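Local coordinates for protein putative HTH-type transcriptional regulator PH0061 (Pyrococcus horikoshii, PDB 2DBB) that probably binds DNA in a sequence-specific manner as an AsnC-family transcriptional regulator with a helix-turn-helix domain, at residues Ser22-Tyr26 / Arg27-Asp31; Leu33-Arg37 / Gln38-Arg42; Asp45-Lys49 / Leu50-Arg54. All coordinates share one frame; numbering follows the deposited sequence.

Interaction 1: residues Ser22-Tyr26 / Arg27-Asp31; sequences SRLTY and RELAD
Three donors gather on E28 OE1 where the loop ahead of helix 26-32 turns into the helix. The straight protein bond comes from the backbone: T25 N donates to E28 OE1 at 3.0 Å (165°), meeting it on the anti side of the carboxylate. A water held between R23 and E28 donates to E28 OE1 at 2.6 Å and also to R23 O, while T25 OG1 adds only a weak hydrogen bond to E28 OE1, at 3.4 Å. The favour is returned, because E28 N donates to T25 OG1 over 3.2 Å. That hydroxyl faces the helix end since it sits between its own backbone N and carbonyl carbon (chi1 66°), and E28, extended beyond CG, reaches back to the loop, crossing T25 obliquely. A carboxylate placed here would probably also be favoured by the positive end of the helix dipole. The helix's i to i+4 bonds follow, with L29 N bonded to T25 O and A30 N to Y26 O.

The apolar side is built by L24 and L29, which slant across each other with L24 CB 3.9 Å from L29 CD2. L24 also lies at about a right angle to E28, its CD2 methyl 3.6 Å from E28 OE1. L29 CD1 approaches the Y26 ring at its edge, near the ring plane, 4.3 Å from Y26 CD1. Beyond these residues, L24 and L29 rest on I17 of helix 9-18, and Y26 leans on I40 and I44 of helix 37-49. The R23 guanidinium turns to the second subunit, where NH1 bonds to S22 O and L24 O of that chain. The T25-E28 exchange is a capping box, here starting the first helix of the predicted helix-turn-helix motif.

Interaction 2: residues Leu33-Arg37 / Gln38-Arg42; sequences LNTTR and QRIAR
T36 and R39 lean obliquely across each other at the N-cap of helix 37-49, just past the turn of the predicted helix-turn-helix motif. T36 OG1 accepts from R39 N at 3.0 Å (162°), the capping bond, and it also lies against R39 CB and CG. Its first torsion, 73°, tucks the hydroxyl between the backbone N and the carbonyl carbon, facing the first turn. R39 runs out straight from CG to NE, and its aliphatic part passes T35 OG1, 3.6 Å from R39 CB. Q38 instead bends at chi2, bringing NE2 back to within 3.3 Å of T36 CB; its amide plane stands 66° from the R37 guanidinium. Replacing T36 with an alanine would probably leave R39 N without its capping acceptor and loosen the start of the helix. The helix's own i to i+4 bonds begin with I40 N to T36 O and A41 N to R37 O.

Inward, the methyls take over: T35 turns CG2 to I40 CD1 at 3.6 Å, slanting across that side chain, and both L33 and I40 also touch L14 of helix 9-18. L33 meets the isoleucine at about a right angle, its CD1 3.9 Å from I40 CD1.

Interaction 3: residues Asp45-Lys49 / Leu50-Arg54; sequences DKLKK and LGIIR
L47, L50 and I53 carry most of this contact, at the point where helix 37-49 ends and the chain swings into strand 53-60. L47 splits its two methyls between the residues beyond the turn: CD2 meets I52 CD1 at 3.8 Å, and CD1 meets I53 CD1 at 4.0 Å, each partner crossing it at a slant. L50 slants across the aliphatic part of K46; L50 CD1 is 3.9 Å from K46 CG and also touches K46 CE, brought there by the bend of the lysine chain at chi2 (59°).

The backbone closes the helix underneath. L50 N makes the last regular bond, to K46 O, and G51 then takes positive phi in a Schellman motif. L47 O receives two weak hydrogen bonds, from I52 N at 2.9 Å and from I53 N at 3.3 Å. G51 N bonds to K48 O at 3.1 Å, coming from above the carbonyl plane, 70° out of it. A water donates to K48 O at 2.7 Å and to I53 O at 2.6 Å, tying the last turn to the strand.

I53 pairs in an antiparallel ladder with a strand of the second subunit and packs on I58 of that chain. Carbonyls that the ending helix can no longer satisfy thus find loop amides and water, while hydrocarbon contacts line the chain's path from the predicted helix-turn-helix motif to the strand that pairs with the second subunit.

How the interactions relate
All three contacts are local junctions where a helix starts or stops. Interactions 1 and 2 begin helices 26-32 and 37-49 with a threonine cap, but only interaction 1 adds a glutamate to complete a capping box. They touch directly: A30 O probably accepts from T35 N, and A30 CB packs on the backbone of T36 and R37. Interaction 2 is the surface contact, touched by no other chain of the assembly, whereas interactions 1 and 3 are partly buried and both reach the second subunit. Helix 37-49 joins interactions 2 and 3, its start capped by a side chain, its end by backbone amides and water.

Interaction 1: residues Ser22-Tyr26 / Arg27-Asp31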
# COMPACT_ATOMS: atom_id res chain seq x y z
N SER B 22 -2.67 -9.39 -11.32
CA SER B 22 -2.38 -8.45 -12.38
C SER B 22 -1.73 -9.06 -13.62
O SER B 22 -1.48 -8.34 -14.59
CB SER B 22 -1.49 -7.33 -11.85
OG SER B 22 -0.22 -7.84 -11.47
N ARG B 23 -1.45 -10.36 -13.60
CA ARG B 23 -0.82 -11.00 -14.76
C ARG B 23 -1.78 -11.79 -15.64
O ARG B 23 -1.36 -12.45 -16.58
CB ARG B 23 0.34 -11.90 -14.33
CG ARG B 23 1.55 -11.15 -13.79
CD ARG B 23 2.74 -12.09 -13.56
NE ARG B 23 3.27 -12.64 -14.81
CZ ARG B 23 4.15 -12.02 -15.59
NH1 ARG B 23 4.62 -10.83 -15.27
NH2 ARG B 23 4.55 -12.61 -16.72
N LEU B 24 -3.07 -11.72 -15.34
CA LEU B 24 -4.05 -12.43 -16.15
C LEU B 24 -4.05 -11.87 -17.58
O LEU B 24 -4.12 -10.66 -17.77
CB LEU B 24 -5.45 -12.29 -15.53
CG LEU B 24 -5.65 -13.07 -14.23
CD1 LEU B 24 -6.90 -12.59 -13.52
CD2 LEU B 24 -5.74 -14.56 -14.55
N THR B 25 -3.96 -12.75 -18.57
CA THR B 25 -3.95 -12.33 -19.97
C THR B 25 -5.34 -11.82 -20.35
O THR B 25 -6.32 -12.16 -19.68
CB THR B 25 -3.60 -13.50 -20.91
OG1 THR B 25 -4.64 -14.48 -20.86
CG2 THR B 25 -2.29 -14.15 -20.49
N TYR B 26 -5.42 -11.01 -21.41
CA TYR B 26 -6.71 -10.48 -21.85
C TYR B 26 -7.69 -11.61 -22.15
O TYR B 26 -8.89 -11.49 -21.96
CB TYR B 26 -6.53 -9.61 -23.10
CG TYR B 26 -5.68 -8.37 -22.89
CD1 TYR B 26 -5.52 -7.82 -21.62
CD2 TYR B 26 -5.05 -7.74 -23.97
CE1 TYR B 26 -4.76 -6.68 -21.42
CE2 TYR B 26 -4.28 -6.58 -23.77
CZ TYR B 26 -4.14 -6.07 -22.49
OH TYR B 26 -3.39 -4.94 -22.26
N ARG B 27 -7.15 -12.72 -22.64
CA ARG B 27 -7.95 -13.89 -22.97
C ARG B 27 -8.60 -14.46 -21.70
O ARG B 27 -9.81 -14.68 -21.66
CB ARG B 27 -7.06 -14.93 -23.67
CG ARG B 27 -7.73 -16.26 -23.97
CD ARG B 27 -6.91 -17.12 -24.94
NE ARG B 27 -6.97 -16.62 -26.32
CZ ARG B 27 -6.14 -15.72 -26.84
NH1 ARG B 27 -5.16 -15.20 -26.10
NH2 ARG B 27 -6.29 -15.33 -28.10
N GLU B 28 -7.80 -14.67 -20.65
CA GLU B 28 -8.33 -15.18 -19.39
C GLU B 28 -9.37 -14.20 -18.83
O GLU B 28 -10.43 -14.61 -18.33
CB GLU B 28 -7.21 -15.35 -18.36
CG GLU B 28 -6.26 -16.52 -18.62
CD GLU B 28 -5.10 -16.55 -17.63
OE1 GLU B 28 -4.24 -15.64 -17.69
OE2 GLU B 28 -5.06 -17.47 -16.79
N LEU B 29 -9.08 -12.91 -18.89
CA LEU B 29 -10.01 -11.90 -18.40
C LEU B 29 -11.31 -11.96 -19.20
O LEU B 29 -12.40 -11.91 -18.63
CB LEU B 29 -9.39 -10.50 -18.52
CG LEU B 29 -8.18 -10.23 -17.62
CD1 LEU B 29 -7.52 -8.92 -18.02
CD2 LEU B 29 -8.64 -10.18 -16.16
N ALA B 30 -11.20 -12.06 -20.52
CA ALA B 30 -12.38 -12.12 -21.37
C ALA B 30 -13.24 -13.34 -21.02
O ALA B 30 -14.46 -13.26 -21.00
CB ALA B 30 -11.96 -12.17 -22.85
N ASP B 31 -12.58 -14.46 -20.74
CA ASP B 31 -13.29 -15.69 -20.37
C ASP B 31 -14.02 -15.54 -19.04
O ASP B 31 -15.17 -15.94 -18.91
CB ASP B 31 -12.31 -16.86 -20.29
CG ASP B 31 -11.79 -17.26 -21.65
OD1 ASP B 31 -12.41 -16.86 -22.66
OD2 ASP B 31 -10.77 -17.99 -21.72
O HOH W 1 -1.78 -15.46 -16.80

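Interaction 2: residues Leu33-Arg37 / Gln38-Arg42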
# COMPACT_ATOMS: atom_id res chain seq x y z
N LEU B 33 -15.00 -12.77 -17.66
CA LEU B 33 -16.05 -11.76 -17.78
C LEU B 33 -17.02 -11.96 -18.94
O LEU B 33 -17.84 -11.09 -19.23
CB LEU B 33 -15.41 -10.36 -17.85
CG LEU B 33 -14.62 -9.94 -16.60
CD1 LEU B 33 -13.89 -8.63 -16.85
CD2 LEU B 33 -15.58 -9.80 -15.42
N ASN B 34 -16.93 -13.11 -19.59
CA ASN B 34 -17.81 -13.44 -20.71
C ASN B 34 -17.91 -12.32 -21.74
O ASN B 34 -18.99 -11.81 -22.04
CB ASN B 34 -19.21 -13.78 -20.17
CG ASN B 34 -20.14 -14.30 -21.24
OD1 ASN B 34 -19.81 -15.24 -21.97
ND2 ASN B 34 -21.32 -13.70 -21.33
N THR B 35 -16.76 -11.94 -22.29
CA THR B 35 -16.68 -10.89 -23.30
C THR B 35 -15.53 -11.27 -24.22
O THR B 35 -15.00 -12.38 -24.13
CB THR B 35 -16.42 -9.51 -22.65
OG1 THR B 35 -16.32 -8.51 -23.68
CG2 THR B 35 -15.15 -9.52 -21.82
N THR B 36 -15.14 -10.37 -25.12
CA THR B 36 -14.06 -10.69 -26.03
C THR B 36 -12.73 -10.14 -25.53
O THR B 36 -12.70 -9.21 -24.72
CB THR B 36 -14.30 -10.12 -27.43
OG1 THR B 36 -14.12 -8.70 -27.39
CG2 THR B 36 -15.72 -10.43 -27.89
N ARG B 37 -11.65 -10.73 -26.01
CA ARG B 37 -10.31 -10.31 -25.64
C ARG B 37 -10.08 -8.89 -26.14
O ARG B 37 -9.46 -8.07 -25.46
CB ARG B 37 -9.28 -11.25 -26.27
CG ARG B 37 -7.84 -10.81 -26.13
CD ARG B 37 -6.98 -11.64 -27.06
NE ARG B 37 -7.79 -12.14 -28.17
CZ ARG B 37 -7.31 -12.61 -29.32
NH1 ARG B 37 -8.13 -13.04 -30.26
NH2 ARG B 37 -5.99 -12.64 -29.52
N GLN B 38 -10.59 -8.59 -27.33
CA GLN B 38 -10.45 -7.27 -27.91
C GLN B 38 -11.09 -6.21 -27.01
O GLN B 38 -10.50 -5.17 -26.74
CB GLN B 38 -11.08 -7.22 -29.30
CG GLN B 38 -10.37 -8.07 -30.35
CD GLN B 38 -10.69 -9.55 -30.25
OE1 GLN B 38 -9.95 -10.40 -30.76
NE2 GLN B 38 -11.81 -9.88 -29.60
N ARG B 39 -12.31 -6.49 -26.54
CA ARG B 39 -13.00 -5.56 -25.67
C ARG B 39 -12.26 -5.39 -24.34
O ARG B 39 -12.23 -4.29 -23.78
CB ARG B 39 -14.44 -6.02 -25.43
CG ARG B 39 -15.27 -6.06 -26.71
CD ARG B 39 -16.75 -6.27 -26.43
NE ARG B 39 -17.52 -6.30 -27.68
CZ ARG B 39 -18.85 -6.29 -27.74
NH1 ARG B 39 -19.46 -6.33 -28.91
NH2 ARG B 39 -19.57 -6.25 -26.62
N ILE B 40 -11.66 -6.46 -23.85
CA ILE B 40 -10.91 -6.38 -22.60
C ILE B 40 -9.69 -5.50 -22.84
O ILE B 40 -9.33 -4.69 -21.99
CB ILE B 40 -10.43 -7.78 -22.12
CG1 ILE B 40 -11.61 -8.55 -21.53
CG2 ILE B 40 -9.31 -7.63 -21.08
CD1 ILE B 40 -12.25 -7.88 -20.33
N ALA B 41 -9.07 -5.65 -24.00
CA ALA B 41 -7.89 -4.87 -24.34
C ALA B 41 -8.23 -3.39 -24.33
O ALA B 41 -7.54 -2.59 -23.70
CB ALA B 41 -7.37 -5.28 -25.72
N ARG B 42 -9.31 -3.02 -25.01
CA ARG B 42 -9.74 -1.63 -25.06
C ARG B 42 -10.08 -1.09 -23.68
O ARG B 42 -9.71 0.04 -23.35
CB ARG B 42 -10.94 -1.48 -26.00
CG ARG B 42 -10.57 -1.14 -27.44
CD ARG B 42 -11.15 -2.14 -28.43
NE ARG B 42 -12.57 -2.38 -28.19
CZ ARG B 42 -13.30 -3.29 -28.84
NH1 ARG B 42 -12.75 -4.05 -29.77
NH2 ARG B 42 -14.59 -3.44 -28.54

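Interaction 3: residues Asp45-Lys49 / Leu50-Arg54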
# COMPACT_ATOMS: atom_id res chain seq x y z
N ASP B 45 -6.96 -0.55 -21.65
CA ASP B 45 -6.23 0.56 -22.24
C ASP B 45 -6.82 1.90 -21.82
O ASP B 45 -6.09 2.84 -21.51
CB ASP B 45 -6.23 0.44 -23.76
CG ASP B 45 -4.96 0.97 -24.38
OD1 ASP B 45 -4.94 2.14 -24.81
OD2 ASP B 45 -3.97 0.20 -24.41
N LYS B 46 -8.15 1.97 -21.79
CA LYS B 46 -8.81 3.20 -21.39
C LYS B 46 -8.54 3.47 -19.91
O LYS B 46 -8.28 4.61 -19.52
CB LYS B 46 -10.32 3.09 -21.64
CG LYS B 46 -11.07 4.41 -21.53
CD LYS B 46 -10.52 5.44 -22.53
CE LYS B 46 -11.33 6.72 -22.51
NZ LYS B 46 -10.80 7.73 -23.48
N LEU B 47 -8.61 2.43 -19.10
CA LEU B 47 -8.37 2.57 -17.67
C LEU B 47 -6.97 3.13 -17.42
O LEU B 47 -6.79 3.98 -16.54
CB LEU B 47 -8.52 1.21 -16.96
CG LEU B 47 -9.93 0.61 -16.99
CD1 LEU B 47 -9.94 -0.71 -16.24
CD2 LEU B 47 -10.93 1.57 -16.36
N LYS B 48 -5.99 2.68 -18.19
CA LYS B 48 -4.63 3.16 -18.02
C LYS B 48 -4.50 4.59 -18.52
O LYS B 48 -3.84 5.42 -17.89
CB LYS B 48 -3.64 2.26 -18.78
CG LYS B 48 -3.60 0.82 -18.30
CD LYS B 48 -2.37 0.07 -18.81
CE LYS B 48 -2.28 0.10 -20.34
NZ LYS B 48 -1.05 -0.58 -20.84
N LYS B 49 -5.16 4.89 -19.63
CA LYS B 49 -5.11 6.23 -20.20
C LYS B 49 -5.71 7.25 -19.24
O LYS B 49 -5.20 8.36 -19.08
CB LYS B 49 -5.87 6.28 -21.53
CG LYS B 49 -5.69 7.59 -22.29
CD LYS B 49 -6.63 7.68 -23.49
CE LYS B 49 -6.32 8.91 -24.35
NZ LYS B 49 -6.34 10.19 -23.57
N LEU B 50 -6.80 6.86 -18.57
CA LEU B 50 -7.49 7.72 -17.63
C LEU B 50 -6.84 7.77 -16.25
O LEU B 50 -7.34 8.43 -15.34
CB LEU B 50 -8.94 7.26 -17.48
CG LEU B 50 -9.82 7.41 -18.73
CD1 LEU B 50 -11.18 6.77 -18.48
CD2 LEU B 50 -9.97 8.87 -19.07
N GLY B 51 -5.73 7.06 -16.08
CA GLY B 51 -5.07 7.05 -14.79
C GLY B 51 -5.80 6.26 -13.71
O GLY B 51 -5.44 6.32 -12.53
N ILE B 52 -6.84 5.53 -14.09
CA ILE B 52 -7.58 4.74 -13.11
C ILE B 52 -6.67 3.62 -12.59
O ILE B 52 -6.64 3.34 -11.40
CB ILE B 52 -8.88 4.18 -13.72
CG1 ILE B 52 -9.79 5.36 -14.10
CG2 ILE B 52 -9.57 3.24 -12.73
CD1 ILE B 52 -11.14 4.98 -14.68
N ILE B 53 -5.91 2.99 -13.49
CA ILE B 53 -4.94 1.98 -13.09
C ILE B 53 -3.61 2.70 -13.29
O ILE B 53 -3.21 2.97 -14.43
CB ILE B 53 -4.95 0.74 -13.98
CG1 ILE B 53 -6.25 -0.05 -13.76
CG2 ILE B 53 -3.74 -0.13 -13.66
CD1 ILE B 53 -6.37 -1.29 -14.63
N ARG B 54 -2.94 3.02 -12.20
CA ARG B 54 -1.69 3.75 -12.27
C ARG B 54 -0.45 2.89 -12.41
O ARG B 54 0.56 3.33 -12.98
CB ARG B 54 -1.55 4.64 -11.04
CG ARG B 54 -2.59 5.74 -10.93
CD ARG B 54 -2.76 6.20 -9.49
NE ARG B 54 -1.50 6.09 -8.75
CZ ARG B 54 -1.36 6.33 -7.45
NH1 ARG B 54 -0.17 6.20 -6.88
NH2 ARG B 54 -2.41 6.72 -6.73
O HOH W 2 -2.08 4.89 -15.86